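Local coordinates for protein carbohydrate binding family 6 (Clostridium thermocellum, PDB 5A8C) that probably hydrolyses terminal alpha-L-arabinofuranosyl residues from arabinose-containing polysaccharides, as a family 43 glycoside hydrolase, at residues 47-53 with 71-77. Residue numbers count along the deposited sequence, not the author numbering.
Sequences GRLYIYC and ITCISTD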
loop_
_atom_site.group_PDB
_atom_site.type_symbol
_atom_site.label_atom_id
_atom_site.label_comp_id
_atom_site.label_asym_id
_atom_site.label_seq_id
_atom_site.Cartn_x
_atom_site.Cartn_y
_atom_site.Cartn_z
ATOM N N GLY A 47 6.631 -3.142 -19.485
ATOM C CA GLY A 47 7.635 -4.120 -19.212
ATOM C C GLY A 47 8.419 -3.913 -17.933
ATOM O O GLY A 47 9.289 -4.727 -17.663
ATOM N N ARG A 48 8.135 -2.841 -17.191
ATOM C CA ARG A 48 8.833 -2.542 -15.953
ATOM C C ARG A 48 7.886 -2.695 -14.778
ATOM O O ARG A 48 6.681 -2.428 -14.856
ATOM C CB ARG A 48 9.351 -1.101 -15.968
ATOM C CG ARG A 48 10.396 -0.848 -17.053
ATOM C CD ARG A 48 11.000 0.539 -16.958
ATOM N NE ARG A 48 11.888 0.672 -15.828
ATOM C CZ ARG A 48 13.158 0.274 -15.831
ATOM N NH1 ARG A 48 13.731 -0.309 -16.870
ATOM N NH2 ARG A 48 13.839 0.439 -14.716
ATOM N N LEU A 49 8.471 -3.055 -13.640
ATOM C CA LEU A 49 7.796 -3.070 -12.342
ATOM C C LEU A 49 8.183 -1.798 -11.601
ATOM O O LEU A 49 9.379 -1.578 -11.337
ATOM C CB LEU A 49 8.219 -4.300 -11.565
ATOM C CG LEU A 49 7.604 -4.447 -10.162
ATOM C CD1 LEU A 49 6.113 -4.553 -10.192
ATOM C CD2 LEU A 49 8.214 -5.632 -9.439
ATOM N N TYR A 50 7.192 -0.955 -11.323
ATOM C CA TYR A 50 7.363 0.296 -10.594
ATOM C C TYR A 50 6.851 0.076 -9.186
ATOM O O TYR A 50 5.753 -0.419 -8.974
ATOM C CB TYR A 50 6.569 1.441 -11.250
ATOM C CG TYR A 50 7.062 1.862 -12.600
ATOM C CD1 TYR A 50 6.671 1.198 -13.740
ATOM C CD2 TYR A 50 7.904 2.939 -12.721
ATOM C CE1 TYR A 50 7.162 1.581 -14.983
ATOM C CE2 TYR A 50 8.431 3.341 -13.954
ATOM C CZ TYR A 50 8.042 2.642 -15.086
ATOM O OH TYR A 50 8.519 3.022 -16.336
ATOM N N ILE A 51 7.649 0.551 -8.210
ATOM C CA ILE A 51 7.263 0.508 -6.779
ATOM C C ILE A 51 7.243 1.937 -6.255
ATOM O O ILE A 51 8.203 2.695 -6.453
ATOM C CB ILE A 51 8.243 -0.354 -5.951
ATOM C CG1 ILE A 51 8.353 -1.774 -6.502
ATOM C CG2 ILE A 51 7.734 -0.401 -4.513
ATOM C CD1 ILE A 51 9.388 -2.626 -5.774
ATOM N N TYR A 52 6.111 2.288 -5.625
ATOM C CA TYR A 52 5.912 3.596 -5.028
ATOM C C TYR A 52 5.867 3.402 -3.528
ATOM O O TYR A 52 5.144 2.504 -3.049
ATOM C CB TYR A 52 4.552 4.190 -5.518
ATOM C CG TYR A 52 4.508 4.381 -6.994
ATOM C CD1 TYR A 52 4.278 3.298 -7.852
ATOM C CD2 TYR A 52 4.738 5.601 -7.589
ATOM C CE1 TYR A 52 4.251 3.451 -9.206
ATOM C CE2 TYR A 52 4.716 5.777 -8.957
ATOM C CZ TYR A 52 4.494 4.685 -9.775
ATOM O OH TYR A 52 4.458 4.786 -11.139
ATOM N N CYS A 53 6.517 4.278 -2.779
ATOM C CA CYS A 53 6.666 4.089 -1.349
ATOM C C CYS A 53 6.441 5.410 -0.613
ATOM O O CYS A 53 6.793 6.481 -1.106
ATOM C CB CYS A 53 8.071 3.627 -0.965
ATOM S SG CYS A 53 8.540 2.048 -1.686
ATOM N N ILE A 71 6.379 10.847 -1.922
ATOM C CA ILE A 71 6.327 9.457 -2.383
ATOM C C ILE A 71 7.551 9.201 -3.283
ATOM O O ILE A 71 7.715 9.893 -4.280
ATOM C CB ILE A 71 5.047 9.205 -3.164
ATOM C CG1 ILE A 71 3.836 9.416 -2.332
ATOM C CG2 ILE A 71 5.071 7.834 -3.832
ATOM C CD1 ILE A 71 3.761 8.536 -1.181
ATOM N N THR A 72 8.282 8.140 -2.974
ATOM C CA THR A 72 9.436 7.691 -3.750
ATOM C C THR A 72 8.998 6.690 -4.785
ATOM O O THR A 72 8.120 5.874 -4.509
ATOM C CB THR A 72 10.446 6.991 -2.771
ATOM O OG1 THR A 72 10.816 7.886 -1.747
ATOM C CG2 THR A 72 11.636 6.437 -3.503
ATOM N N CYS A 73 9.650 6.677 -5.957
ATOM C CA CYS A 73 9.374 5.632 -6.951
ATOM C C CYS A 73 10.701 5.054 -7.417
ATOM O O CYS A 73 11.649 5.802 -7.755
ATOM C CB CYS A 73 8.651 6.227 -8.147
ATOM S SG CYS A 73 8.317 5.134 -9.501
ATOM N N ILE A 74 10.768 3.719 -7.482
ATOM C CA ILE A 74 11.893 2.970 -8.084
ATOM C C ILE A 74 11.292 1.997 -9.093
ATOM O O ILE A 74 10.131 1.624 -9.002
ATOM C CB ILE A 74 12.752 2.279 -7.006
ATOM C CG1 ILE A 74 12.025 1.137 -6.316
ATOM C CG2 ILE A 74 13.305 3.282 -6.024
ATOM C CD1 ILE A 74 12.870 0.348 -5.342
ATOM N N SER A 75 12.114 1.529 -10.036
ATOM C CA SER A 75 11.602 0.550 -10.985
ATOM C C SER A 75 12.685 -0.339 -11.492
ATOM O O SER A 75 13.888 -0.068 -11.409
ATOM C CB SER A 75 10.889 1.198 -12.186
ATOM O OG SER A 75 11.832 1.763 -13.105
ATOM N N THR A 76 12.243 -1.427 -12.132
ATOM C CA THR A 76 13.149 -2.394 -12.731
ATOM C C THR A 76 12.514 -3.029 -13.950
ATOM O O THR A 76 11.313 -3.166 -14.029
ATOM C CB THR A 76 13.500 -3.486 -11.720
ATOM O OG1 THR A 76 14.592 -4.289 -12.221
ATOM C CG2 THR A 76 12.325 -4.395 -11.367
ATOM N N ASP A 77 13.372 -3.488 -14.868
ATOM C CA ASP A 77 12.928 -4.388 -15.934
ATOM C C ASP A 77 13.499 -5.770 -15.825
ATOM O O ASP A 77 13.247 -6.580 -16.707
ATOM C CB ASP A 77 13.145 -3.852 -17.358
ATOM C CG ASP A 77 14.545 -3.860 -17.797
ATOM O OD1 ASP A 77 15.411 -4.236 -16.996
ATOM O OD2 ASP A 77 14.746 -3.530 -19.003
HETATM O O HOH W 1 12.771 -0.964 -19.559
#
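Start with the backbone: residues 48-53 and 71-76, parts of strands 48-56 and 70-76, run antiparallel; L49 with T76, I51 with I74 and C53 with T72 each exchange two hydrogen bonds. The six N-O distances run from 2.8 Å between I51 N and I74 O to 3.0 Å between T76 N and L49 O. Y50 and Y52 turn their backbone polar groups away from 71-76, to V43 and A41 on strand 36-45; C73 bonds H85 on strand 83-90. At the R48-D77 end, R48 NE and NH2 each donate to S75 OG at 2.9 Å, and S75 OG also bonds H85 NE2. R48 NH1 reaches D77 OD2 through a water, beside a long salt bridge of 4.0 Å between those atoms. Three other hydroxyls find partners outside the pair: T72 OG1 with E87 OE2, T76 OG1 with N81 O, Y52 OH with P132 O. C73 SG sits over the Y52 ring, 4.0 Å from its centroid. These are the middle strands of a four-stranded antiparallel blade in the family 43 five-bladed beta-propeller.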